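Local coordinates for scytovirin (Scytonema varium, PDB 2QSK), which is a cyanobacterial antiviral lectin with strong activity against T-tropic HIV-1 strains, weaker activity against M-tropic ones, and the ability to block HIV-1 fusion and infection, at residues W8-A11 with N12-G15; Q39-S42 with R43-D46. All blocks are in the same frame, centred on the assembly; numbering follows the deposited sequence. Where two conformers were deposited one is given.

Contact 1 (8-11 with 12-15) and contact 2 (39-42 with 43-46) are two local contacts, each containing a beta turn, in one small, disulfide-rich lectin chain. Contact 1 comes before strand 31-32; contact 2 follows strand 38-39. Their centres lie about 16 Å apart and their nearest atoms about 5 Å apart, so they do not touch. D27 and R30 bond to both. D27 accepts from W8 N in contact 1 and pairs with R43 in contact 2. R30 pairs with E10 and donates to G40 O. A glycerol, probably from the crystallisation liquor, lies about 4 Å from the side chain of E10, and one lies about 3 Å from that of S42.

Contact 1 of 2, residues W8-A11 with N12-G15; sequences WNEA and NNPG
N13 reaches back over a turn of the chain to the indole of W8. Its CB lies 3.5 Å from E10 O. CG is also close to that carbonyl and lies in the plane of the W8 ring, at its edge. CG stands anti to the carbonyl carbon of N13 (chi1 -75°), which turns the amide back towards 8-11. At the tip, OD1 accepts a hydrogen bond from W8 NE1, 2.9 Å long and nearly straight at 164°. NE1 comes in the carbonyl plane, on a lone pair, although the ring and amide planes are 42° apart. A water also donates to OD1 and to N9 O. The other branch, ND2, passes 3.9 Å from E10 CB and donates to the carbonyls of R19 and Q25.

E10-N13 is a type I beta turn, closed by N13 N donating to E10 O at 3.3 Å. The N9 side chain adds an Asx turn that overlaps its start: N9 OD1 accepts from A11 N at 3.0 Å. Further on, a second water joins A11 O to N13 O. The carboxylate of E10 has its partners outside 8-15: N18, the backbone N of D27 and a salt bridge to R30.

Both ends of the N13 amide are therefore in use: the oxygen takes the indole N-H and a water, and the nitrogen serves two carbonyls. This pattern fixes which way round the amide sits. It ties the E10-N13 turn to the neighbouring loop through R19 and Q25, and it holds the W8 indole by its polar edge.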
loop_
_atom_site.group_PDB
_atom_site.type_symbol
_atom_site.label_atom_id
_atom_site.label_comp_id
_atom_site.label_asym_id
_atom_site.label_seq_id
_atom_site.Cartn_x
_atom_site.Cartn_y
_atom_site.Cartn_z
ATOM N N TRP A 8 -0.134 3.244 1.604
ATOM C CA TRP A 8 0.943 4.229 1.576
ATOM C C TRP A 8 2.124 3.687 2.369
ATOM O O TRP A 8 1.945 3.164 3.467
ATOM C CB TRP A 8 0.452 5.557 2.166
ATOM C CG TRP A 8 1.477 6.634 2.090
ATOM C CD1 TRP A 8 2.362 6.990 3.068
ATOM C CD2 TRP A 8 1.754 7.487 0.975
ATOM N NE1 TRP A 8 3.159 8.005 2.642
ATOM C CE2 TRP A 8 2.819 8.329 1.360
ATOM C CE3 TRP A 8 1.224 7.614 -0.313
ATOM C CZ2 TRP A 8 3.357 9.294 0.507
ATOM C CZ3 TRP A 8 1.760 8.576 -1.158
ATOM C CH2 TRP A 8 2.820 9.401 -0.743
ATOM N N ASN A 9 3.321 3.815 1.808
ATOM C CA ASN A 9 4.550 3.416 2.479
ATOM C C ASN A 9 5.119 4.581 3.278
ATOM O O ASN A 9 5.717 5.493 2.722
ATOM C CB ASN A 9 5.568 2.924 1.456
ATOM C CG ASN A 9 6.847 2.433 2.104
ATOM O OD1 ASN A 9 7.004 2.456 3.323
ATOM N ND2 ASN A 9 7.793 1.989 1.274
ATOM N N GLU A 10 4.920 4.553 4.596
ATOM C CA GLU A 10 5.350 5.643 5.459
ATOM C C GLU A 10 6.876 5.736 5.622
ATOM O O GLU A 10 7.371 6.728 6.156
ATOM C CB GLU A 10 4.730 5.497 6.840
ATOM C CG GLU A 10 3.207 5.611 6.856
ATOM C CD GLU A 10 2.587 5.424 8.232
ATOM O OE1 GLU A 10 3.339 5.504 9.250
ATOM O OE2 GLU A 10 1.349 5.199 8.309
ATOM N N ALA A 11 7.616 4.703 5.215
ATOM C CA ALA A 11 9.062 4.683 5.462
ATOM C C ALA A 11 9.761 5.837 4.786
ATOM O O ALA A 11 10.798 6.297 5.285
ATOM C CB ALA A 11 9.662 3.373 5.008
ATOM N N ASN A 12 9.231 6.271 3.648
ATOM C CA ASN A 12 9.890 7.255 2.803
ATOM C C ASN A 12 9.346 8.668 2.980
ATOM O O ASN A 12 9.620 9.544 2.162
ATOM C CB ASN A 12 9.802 6.800 1.326
ATOM C CG ASN A 12 10.447 5.458 1.115
ATOM O OD1 ASN A 12 11.491 5.188 1.697
ATOM N ND2 ASN A 12 9.827 4.602 0.309
ATOM N N ASN A 13 8.607 8.924 4.069
ATOM C CA ASN A 13 7.947 10.197 4.214
ATOM C C ASN A 13 8.923 11.352 4.409
ATOM O O ASN A 13 10.025 11.179 4.954
ATOM C CB ASN A 13 6.983 10.170 5.402
ATOM C CG ASN A 13 5.711 9.406 5.109
ATOM O OD1 ASN A 13 5.515 8.888 4.010
ATOM N ND2 ASN A 13 4.825 9.331 6.103
ATOM N N PRO A 14 8.501 12.558 4.010
ATOM C CA PRO A 14 9.318 13.734 4.286
ATOM C C PRO A 14 9.528 13.889 5.782
ATOM O O PRO A 14 8.572 13.767 6.571
ATOM C CB PRO A 14 8.478 14.899 3.735
ATOM C CG PRO A 14 7.487 14.301 2.855
ATOM C CD PRO A 14 7.255 12.907 3.308
ATOM N N GLY A 15 10.768 14.152 6.171
ATOM C CA GLY A 15 11.122 14.319 7.564
ATOM C C GLY A 15 11.471 13.055 8.297
ATOM O O GLY A 15 11.940 13.133 9.446
HETATM O O HOH W 1 6.602 7.960 1.626
HETATM O O HOH W 2 11.669 8.994 5.423
#

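Contact 2 of 2, residues Q39-S42 with R43-D46; sequences QGTS and RKPD
S42 and R43 are brought together by their first torsions. Each places its first side-chain atom between its own backbone N and carbonyl carbon, the crowded position: OG of S42 at 56° and CG of R43 at 60°. The R43 chain then bends at chi3 (63°) and folds back, so that its guanidinium lies with one face over S42 CB. R43 NH1 is 3.8 Å from S42 CB.

R43 NH1 also makes a salt bridge to D46 OD1 at 3.0 Å. The oxygen lies almost exactly in the guanidinium plane, but the donor meets it from above the carboxylate plane. D46 OD2 comes 3.5 Å from S42 OG, a contact and not a bond. S42 OG is instead hydrogen-bonded to a glycerol, probably from the crystallisation liquor.

R43-D46 is a type VIb beta turn, with cis P45 at its third position. It lies in the connection that leaves strand 38-39 of the small two-stranded antiparallel sheet 31-32/38-39. The turn brings D46 back beside R43; T41 and S42 lie before it. Outside the turn, R43 NH1 forms a second salt bridge, to D27, while NE donates to P4 O. The guanidinium sits between two carboxylates, which probably balance its charge. R43 also packs on C55, one half of the C7-C55 disulfide.

Ahead of the turn, T41 CG2 lies 3.6 Å from R43 O. A water donates to T41 O at 2.8 Å. K44 has two conformers. In one of them its side chain crosses T41 at about a right angle, but the approach of K44 NZ to T41 CG2 and its weak link to the water are doubtful.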
loop_
_atom_site.group_PDB
_atom_site.type_symbol
_atom_site.label_atom_id
_atom_site.label_comp_id
_atom_site.label_asym_id
_atom_site.label_seq_id
_atom_site.Cartn_x
_atom_site.Cartn_y
_atom_site.Cartn_z
ATOM N N GLN A 39 -0.573 8.038 13.209
ATOM C CA GLN A 39 -1.082 7.365 14.401
ATOM C C GLN A 39 -2.323 6.550 14.025
ATOM O O GLN A 39 -3.042 6.839 13.071
ATOM C CB GLN A 39 -1.378 8.315 15.549
ATOM C CG GLN A 39 -2.546 9.271 15.312
ATOM C CD GLN A 39 -2.748 10.320 16.425
ATOM O OE1 GLN A 39 -3.179 11.434 16.158
ATOM N NE2 GLN A 39 -2.441 9.958 17.647
ATOM N N GLY A 40 -2.551 5.520 14.831
ATOM C CA GLY A 40 -3.671 4.602 14.642
ATOM C C GLY A 40 -3.218 3.282 14.068
ATOM O O GLY A 40 -2.031 2.980 13.973
ATOM N N THR A 41 -4.200 2.490 13.646
ATOM C CA THR A 41 -3.973 1.171 13.063
ATOM C C THR A 41 -4.315 1.242 11.581
ATOM O O THR A 41 -5.402 1.662 11.202
ATOM C CB THR A 41 -4.823 0.095 13.764
ATOM O OG1 THR A 41 -4.426 0.039 15.133
ATOM C CG2 THR A 41 -4.642 -1.268 13.104
ATOM N N SER A 42 -3.397 0.829 10.725
ATOM C CA SER A 42 -3.648 0.922 9.290
ATOM C C SER A 42 -4.822 0.042 8.862
ATOM O O SER A 42 -5.699 0.497 8.116
ATOM C CB SER A 42 -2.403 0.539 8.505
ATOM O OG SER A 42 -1.961 -0.750 8.853
ATOM N N ARG A 43 -4.811 -1.205 9.317
ATOM C CA ARG A 43 -5.806 -2.208 8.908
ATOM C C ARG A 43 -5.584 -3.427 9.785
ATOM O O ARG A 43 -4.509 -3.605 10.342
ATOM C CB ARG A 43 -5.662 -2.596 7.417
ATOM C CG ARG A 43 -4.306 -3.180 7.088
ATOM C CD ARG A 43 -4.113 -3.371 5.588
ATOM N NE ARG A 43 -4.148 -2.115 4.854
ATOM C CZ ARG A 43 -3.137 -1.245 4.795
ATOM N NH1 ARG A 43 -1.970 -1.505 5.384
ATOM N NH2 ARG A 43 -3.304 -0.079 4.170
ATOM N N LYS A 44 -6.600 -4.287 9.844
ATOM C CA LYS A 44 -6.531 -5.552 10.578
ATOM C C LYS A 44 -7.192 -6.634 9.726
ATOM O O LYS A 44 -8.363 -6.492 9.390
ATOM C CB LYS A 44 -7.268 -5.449 11.923
ATOM C CG LYS A 44 -7.213 -4.087 12.605
ATOM C CD LYS A 44 -7.917 -4.103 13.962
ATOM C CE LYS A 44 -7.805 -2.763 14.674
ATOM N NZ LYS A 44 -8.230 -1.617 13.817
ATOM N N PRO A 45 -6.444 -7.693 9.339
ATOM C CA PRO A 45 -5.018 -7.948 9.539
ATOM C C PRO A 45 -4.163 -7.057 8.630
ATOM O O PRO A 45 -4.644 -6.540 7.607
ATOM C CB PRO A 45 -4.866 -9.412 9.134
ATOM C CG PRO A 45 -5.884 -9.595 8.109
ATOM C CD PRO A 45 -7.062 -8.782 8.564
ATOM N N ASP A 46 -2.906 -6.884 9.026
ATOM C CA ASP A 46 -1.890 -6.216 8.210
ATOM C C ASP A 46 -0.673 -7.136 8.120
ATOM O O ASP A 46 -0.118 -7.507 9.149
ATOM C CB ASP A 46 -1.473 -4.897 8.853
ATOM C CG ASP A 46 -0.629 -4.030 7.925
ATOM O OD1 ASP A 46 -0.938 -3.956 6.719
ATOM O OD2 ASP A 46 0.340 -3.400 8.405
HETATM O O HOH W 3 -7.734 0.126 11.374
#